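Local structure of autophagy protein 5 (Saccharomyces cerevisiae, 2DYO) at residues M166-N171 with S192-S197; K175-V180 with R274-F279. The protein takes part in autophagic vesicle formation and cytoplasm-to-vacuole transport, and is required for selective degradation of the nucleus and of mitochondria. All blocks are in the same frame, centred on the assembly; numbering follows the deposited sequence.

The two contacts lie on the same side of the chain's centre, with their own centres about 12 Å apart, and both use helix 170-182. Interaction 1 sets the turn leading into that helix against the end of helix 185-195, within the alpha-helical bundle region. Interaction 2 joins the middle of the same helix to the loop between helix 266-273 and strand 280-286, in the UblB domain. Along the chain the segments alternate: 166-171, 175-180, 192-197, 274-279. The contacts also meet directly, I195 CD1 lying 3.5 Å from F176 CE2. One helix therefore takes part both in packing inside the bundle and in joining the bundle to a ubiquitin-like domain.

Interaction 1: M166-N171 with S192-S197; sequences MSLSVN and SNKISS
L168 has the largest share of the buried surface, about 61 Å², and its two methyl groups go to different partners. CD2 lies against the end of the K194 side chain, 4.0 Å from both K194 CE and K194 NZ, while CD1 approaches I195 CG1 at 4.4 Å. The CA atoms of L168 and I195 are 8.4 Å apart, a gap that the leucine bridges because its CB points to the other segment and chi2 (178°) sets CD1 anti to CA, the extended branch that reaches I195. K194 contributes about 29 Å²: a bend at chi3 (56°) brings CE to L168 CD2, the extended last bond carries NZ on to the same methyl, and the two side chains cross at a slant. NZ also forms a salt bridge with E172. I195, with about 23 Å² covered, is buried; its side chain also touches W151 and C155 of helix 142-159 and F176 of helix 170-182. No hydrogen bond joins the two segments, and with 113 Å² buried in all the contact is a small one. Next to L168, S169 is the N-cap of helix 170-182, its OG bonded to E172 N. This is loop-to-helix packing within an alpha-helical bundle: the turn between helices 163-166 and 170-182 lies against the C-terminal end of helix 185-195.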
loop_
_atom_site.group_PDB
_atom_site.type_symbol
_atom_site.label_atom_id
_atom_site.label_comp_id
_atom_site.label_asym_id
_atom_site.label_seq_id
_atom_site.Cartn_x
_atom_site.Cartn_y
_atom_site.Cartn_z
ATOM N N MET A 166 -9.268 -14.882 -15.045
ATOM C CA MET A 166 -8.609 -15.611 -16.127
ATOM C C MET A 166 -9.305 -15.368 -17.462
ATOM O O MET A 166 -8.731 -15.613 -18.525
ATOM C CB MET A 166 -8.591 -17.108 -15.819
ATOM C CG MET A 166 -7.802 -17.470 -14.575
ATOM S SD MET A 166 -6.036 -17.132 -14.729
ATOM C CE MET A 166 -5.897 -15.507 -14.029
ATOM N N SER A 167 -10.537 -14.876 -17.402
ATOM C CA SER A 167 -11.320 -14.610 -18.603
ATOM C C SER A 167 -11.076 -13.236 -19.206
ATOM O O SER A 167 -11.583 -12.932 -20.283
ATOM C CB SER A 167 -12.809 -14.780 -18.304
ATOM O OG SER A 167 -13.089 -16.123 -17.950
ATOM N N LEU A 168 -10.315 -12.397 -18.511
ATOM C CA LEU A 168 -10.014 -11.070 -19.036
ATOM C C LEU A 168 -9.089 -11.261 -20.235
ATOM O O LEU A 168 -8.339 -12.232 -20.282
ATOM C CB LEU A 168 -9.291 -10.227 -17.983
ATOM C CG LEU A 168 -10.012 -9.871 -16.683
ATOM C CD1 LEU A 168 -9.057 -9.076 -15.784
ATOM C CD2 LEU A 168 -11.252 -9.058 -16.984
ATOM N N SER A 169 -9.144 -10.356 -21.206
ATOM C CA SER A 169 -8.252 -10.468 -22.353
ATOM C C SER A 169 -6.873 -10.070 -21.838
ATOM O O SER A 169 -6.761 -9.396 -20.810
ATOM C CB SER A 169 -8.673 -9.523 -23.480
ATOM O OG SER A 169 -8.409 -8.168 -23.163
ATOM N N VAL A 170 -5.828 -10.503 -22.532
ATOM C CA VAL A 170 -4.476 -10.162 -22.121
ATOM C C VAL A 170 -4.353 -8.650 -21.970
ATOM O O VAL A 170 -3.874 -8.166 -20.946
ATOM C CB VAL A 170 -3.442 -10.675 -23.140
ATOM C CG1 VAL A 170 -2.058 -10.132 -22.808
ATOM C CG2 VAL A 170 -3.430 -12.201 -23.131
ATOM N N ASN A 171 -4.812 -7.902 -22.972
ATOM C CA ASN A 171 -4.739 -6.443 -22.917
ATOM C C ASN A 171 -5.602 -5.830 -21.815
ATOM O O ASN A 171 -5.318 -4.734 -21.327
ATOM C CB ASN A 171 -5.134 -5.831 -24.265
ATOM C CG ASN A 171 -4.147 -6.167 -25.367
ATOM O OD1 ASN A 171 -3.025 -6.592 -25.099
ATOM N ND2 ASN A 171 -4.560 -5.966 -26.616
ATOM N N SER A 192 -11.522 -3.928 -11.880
ATOM C CA SER A 192 -11.640 -4.529 -10.550
ATOM C C SER A 192 -13.062 -5.027 -10.303
ATOM O O SER A 192 -13.266 -6.105 -9.738
ATOM C CB SER A 192 -11.209 -3.537 -9.455
ATOM O OG SER A 192 -11.943 -2.322 -9.495
ATOM N N ASN A 193 -14.048 -4.256 -10.743
ATOM C CA ASN A 193 -15.439 -4.658 -10.571
ATOM C C ASN A 193 -15.766 -5.905 -11.395
ATOM O O ASN A 193 -16.523 -6.765 -10.952
ATOM C CB ASN A 193 -16.370 -3.505 -10.949
ATOM C CG ASN A 193 -16.511 -2.485 -9.831
ATOM O OD1 ASN A 193 -17.020 -1.385 -10.037
ATOM N ND2 ASN A 193 -16.066 -2.857 -8.633
ATOM N N LYS A 194 -15.181 -6.002 -12.585
ATOM C CA LYS A 194 -15.402 -7.150 -13.461
ATOM C C LYS A 194 -14.916 -8.448 -12.840
ATOM O O LYS A 194 -15.508 -9.504 -13.059
ATOM C CB LYS A 194 -14.672 -6.974 -14.796
ATOM C CG LYS A 194 -15.275 -5.970 -15.745
ATOM C CD LYS A 194 -14.678 -6.143 -17.140
ATOM C CE LYS A 194 -14.869 -7.573 -17.644
ATOM N NZ LYS A 194 -14.406 -7.750 -19.051
ATOM N N ILE A 195 -13.823 -8.370 -12.087
ATOM C CA ILE A 195 -13.250 -9.547 -11.446
ATOM C C ILE A 195 -14.216 -10.105 -10.418
ATOM O O ILE A 195 -14.286 -11.316 -10.217
ATOM C CB ILE A 195 -11.913 -9.213 -10.750
ATOM C CG1 ILE A 195 -10.884 -8.769 -11.789
ATOM C CG2 ILE A 195 -11.406 -10.434 -9.983
ATOM C CD1 ILE A 195 -9.549 -8.373 -11.205
ATOM N N SER A 196 -14.953 -9.212 -9.763
ATOM C CA SER A 196 -15.941 -9.606 -8.763
ATOM C C SER A 196 -16.796 -8.432 -8.307
ATOM O O SER A 196 -16.279 -7.416 -7.833
ATOM C CB SER A 196 -15.268 -10.232 -7.543
ATOM O OG SER A 196 -16.250 -10.715 -6.639
ATOM N N SER A 197 -18.108 -8.583 -8.455
ATOM C CA SER A 197 -19.059 -7.552 -8.058
ATOM C C SER A 197 -20.213 -8.195 -7.293
ATOM O O SER A 197 -21.204 -7.537 -6.965
ATOM C CB SER A 197 -19.591 -6.820 -9.293
ATOM O OG SER A 197 -20.270 -7.710 -10.163
#

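Interaction 2: K175-V180 with R274-F279; sequences KFWGSV and RSFDGF
V180 and F276 carry this contact, both buried and both directing CB across it. V180 CG1 comes within 3.9 Å of F276 CE1, and CG2 within 4.0 Å of F276 CD1, so both methyls meet the CD1-CE1 bond, CG1 obliquely. That pairing follows from the valine torsion, which sets CG1 anti to the backbone N (chi1 179°) and CG2 beside it. In F276, CG sits between N and the carbonyl carbon (chi1 85°), carrying the ring out from the turn with this bond facing the helix; the side chains cross at about a right angle. W177 adds a looser touch, CZ3 meeting the edge of the F276 ring 4.4 Å from CE1. Y47 packs edge-to-face with F276.

F276 lies in a type I turn from S275 to G278, closed by G278 N to S275 O at 3.0 Å. D277 adds an Asx turn: F279 N reaches OD2 at 3.0 Å from above the carboxylate plane. F276 O accepts from NE1 of W147 and W151 on helix 142-159, a polar link between bundle and loop. Apolar side-chain packing alone thus links the two segments, and these polar bonds probably hold the turn, and with it the ring, in place.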
loop_
_atom_site.group_PDB
_atom_site.type_symbol
_atom_site.label_atom_id
_atom_site.label_comp_id
_atom_site.label_asym_id
_atom_site.label_seq_id
_atom_site.Cartn_x
_atom_site.Cartn_y
_atom_site.Cartn_z
ATOM N N LYS A 175 -4.132 -3.377 -19.075
ATOM C CA LYS A 175 -4.811 -2.099 -18.884
ATOM C C LYS A 175 -5.118 -1.902 -17.395
ATOM O O LYS A 175 -5.093 -0.784 -16.882
ATOM C CB LYS A 175 -6.112 -2.095 -19.695
ATOM C CG LYS A 175 -6.902 -0.795 -19.686
ATOM C CD LYS A 175 -8.225 -0.999 -20.424
ATOM C CE LYS A 175 -9.033 0.279 -20.532
ATOM N NZ LYS A 175 -10.331 0.046 -21.230
ATOM N N PHE A 176 -5.415 -3.004 -16.716
ATOM C CA PHE A 176 -5.722 -2.976 -15.291
ATOM C C PHE A 176 -4.480 -2.462 -14.550
ATOM O O PHE A 176 -4.551 -1.473 -13.822
ATOM C CB PHE A 176 -6.112 -4.388 -14.829
ATOM C CG PHE A 176 -6.715 -4.446 -13.445
ATOM C CD1 PHE A 176 -7.337 -3.334 -12.883
ATOM C CD2 PHE A 176 -6.671 -5.627 -12.709
ATOM C CE1 PHE A 176 -7.903 -3.400 -11.604
ATOM C CE2 PHE A 176 -7.232 -5.706 -11.433
ATOM C CZ PHE A 176 -7.849 -4.590 -10.880
ATOM N N TRP A 177 -3.339 -3.116 -14.759
ATOM C CA TRP A 177 -2.095 -2.691 -14.117
ATOM C C TRP A 177 -1.740 -1.277 -14.553
ATOM O O TRP A 177 -1.287 -0.458 -13.754
ATOM C CB TRP A 177 -0.938 -3.620 -14.491
ATOM C CG TRP A 177 0.406 -3.094 -14.038
ATOM C CD1 TRP A 177 1.434 -2.664 -14.828
ATOM C CD2 TRP A 177 0.839 -2.915 -12.685
ATOM N NE1 TRP A 177 2.482 -2.229 -14.051
ATOM C CE2 TRP A 177 2.144 -2.374 -12.731
ATOM C CE3 TRP A 177 0.252 -3.163 -11.438
ATOM C CZ2 TRP A 177 2.870 -2.075 -11.573
ATOM C CZ3 TRP A 177 0.977 -2.865 -10.286
ATOM C CH2 TRP A 177 2.269 -2.329 -10.364
ATOM N N GLY A 178 -1.947 -1.000 -15.836
ATOM C CA GLY A 178 -1.631 0.304 -16.376
ATOM C C GLY A 178 -2.291 1.454 -15.646
ATOM O O GLY A 178 -1.677 2.505 -15.456
ATOM N N SER A 179 -3.540 1.258 -15.235
ATOM C CA SER A 179 -4.283 2.292 -14.526
ATOM C C SER A 179 -3.600 2.677 -13.218
ATOM O O SER A 179 -3.752 3.799 -12.746
ATOM C CB SER A 179 -5.704 1.817 -14.225
ATOM O OG SER A 179 -5.687 0.749 -13.297
ATOM N N VAL A 180 -2.859 1.743 -12.628
ATOM C CA VAL A 180 -2.152 2.015 -11.376
ATOM C C VAL A 180 -1.025 3.027 -11.591
ATOM O O VAL A 180 -0.754 3.864 -10.726
ATOM C CB VAL A 180 -1.533 0.731 -10.782
ATOM C CG1 VAL A 180 -0.787 1.069 -9.490
ATOM C CG2 VAL A 180 -2.626 -0.304 -10.513
ATOM N N ARG A 274 -10.961 -1.788 0.688
ATOM C CA ARG A 274 -9.891 -2.700 0.275
ATOM C C ARG A 274 -8.848 -1.898 -0.498
ATOM O O ARG A 274 -9.167 -0.867 -1.093
ATOM C CB ARG A 274 -10.429 -3.823 -0.615
ATOM C CG ARG A 274 -10.939 -3.358 -1.974
ATOM C CD ARG A 274 -11.367 -4.544 -2.821
ATOM N NE ARG A 274 -11.976 -4.119 -4.080
ATOM C CZ ARG A 274 -12.478 -4.949 -4.988
ATOM N NH1 ARG A 274 -12.446 -6.258 -4.783
ATOM N NH2 ARG A 274 -13.021 -4.468 -6.099
ATOM N N SER A 275 -7.605 -2.369 -0.481
ATOM C CA SER A 275 -6.519 -1.696 -1.177
ATOM C C SER A 275 -6.494 -2.056 -2.667
ATOM O O SER A 275 -7.263 -2.911 -3.117
ATOM C CB SER A 275 -5.187 -2.043 -0.513
ATOM O OG SER A 275 -5.187 -1.627 0.848
ATOM N N PHE A 276 -5.598 -1.417 -3.418
ATOM C CA PHE A 276 -5.510 -1.622 -4.865
ATOM C C PHE A 276 -5.032 -2.998 -5.335
ATOM O O PHE A 276 -5.046 -3.273 -6.534
ATOM C CB PHE A 276 -4.642 -0.520 -5.498
ATOM C CG PHE A 276 -3.168 -0.811 -5.474
ATOM C CD1 PHE A 276 -2.507 -1.211 -6.635
ATOM C CD2 PHE A 276 -2.438 -0.686 -4.295
ATOM C CE1 PHE A 276 -1.133 -1.486 -6.622
ATOM C CE2 PHE A 276 -1.062 -0.957 -4.266
ATOM C CZ PHE A 276 -0.407 -1.358 -5.434
ATOM N N ASP A 277 -4.608 -3.854 -4.408
ATOM C CA ASP A 277 -4.176 -5.198 -4.785
ATOM C C ASP A 277 -5.300 -6.194 -4.506
ATOM O O ASP A 277 -5.112 -7.403 -4.623
ATOM C CB ASP A 277 -2.910 -5.612 -4.029
ATOM C CG ASP A 277 -3.116 -5.701 -2.528
ATOM O OD1 ASP A 277 -2.181 -6.172 -1.849
ATOM O OD2 ASP A 277 -4.192 -5.300 -2.025
ATOM N N GLY A 278 -6.470 -5.671 -4.138
ATOM C CA GLY A 278 -7.618 -6.524 -3.873
ATOM C C GLY A 278 -7.799 -6.989 -2.439
ATOM O O GLY A 278 -8.863 -7.498 -2.079
ATOM N N PHE A 279 -6.771 -6.823 -1.617
ATOM C CA PHE A 279 -6.851 -7.233 -0.219
ATOM C C PHE A 279 -7.228 -6.084 0.706
ATOM O O PHE A 279 -6.834 -4.934 0.483
ATOM C CB PHE A 279 -5.512 -7.808 0.269
ATOM C CG PHE A 279 -5.303 -9.255 -0.074
ATOM C CD1 PHE A 279 -4.696 -9.625 -1.268
ATOM C CD2 PHE A 279 -5.712 -10.253 0.805
ATOM C CE1 PHE A 279 -4.498 -10.974 -1.582
ATOM C CE2 PHE A 279 -5.518 -11.601 0.500
ATOM C CZ PHE A 279 -4.911 -11.959 -0.696
#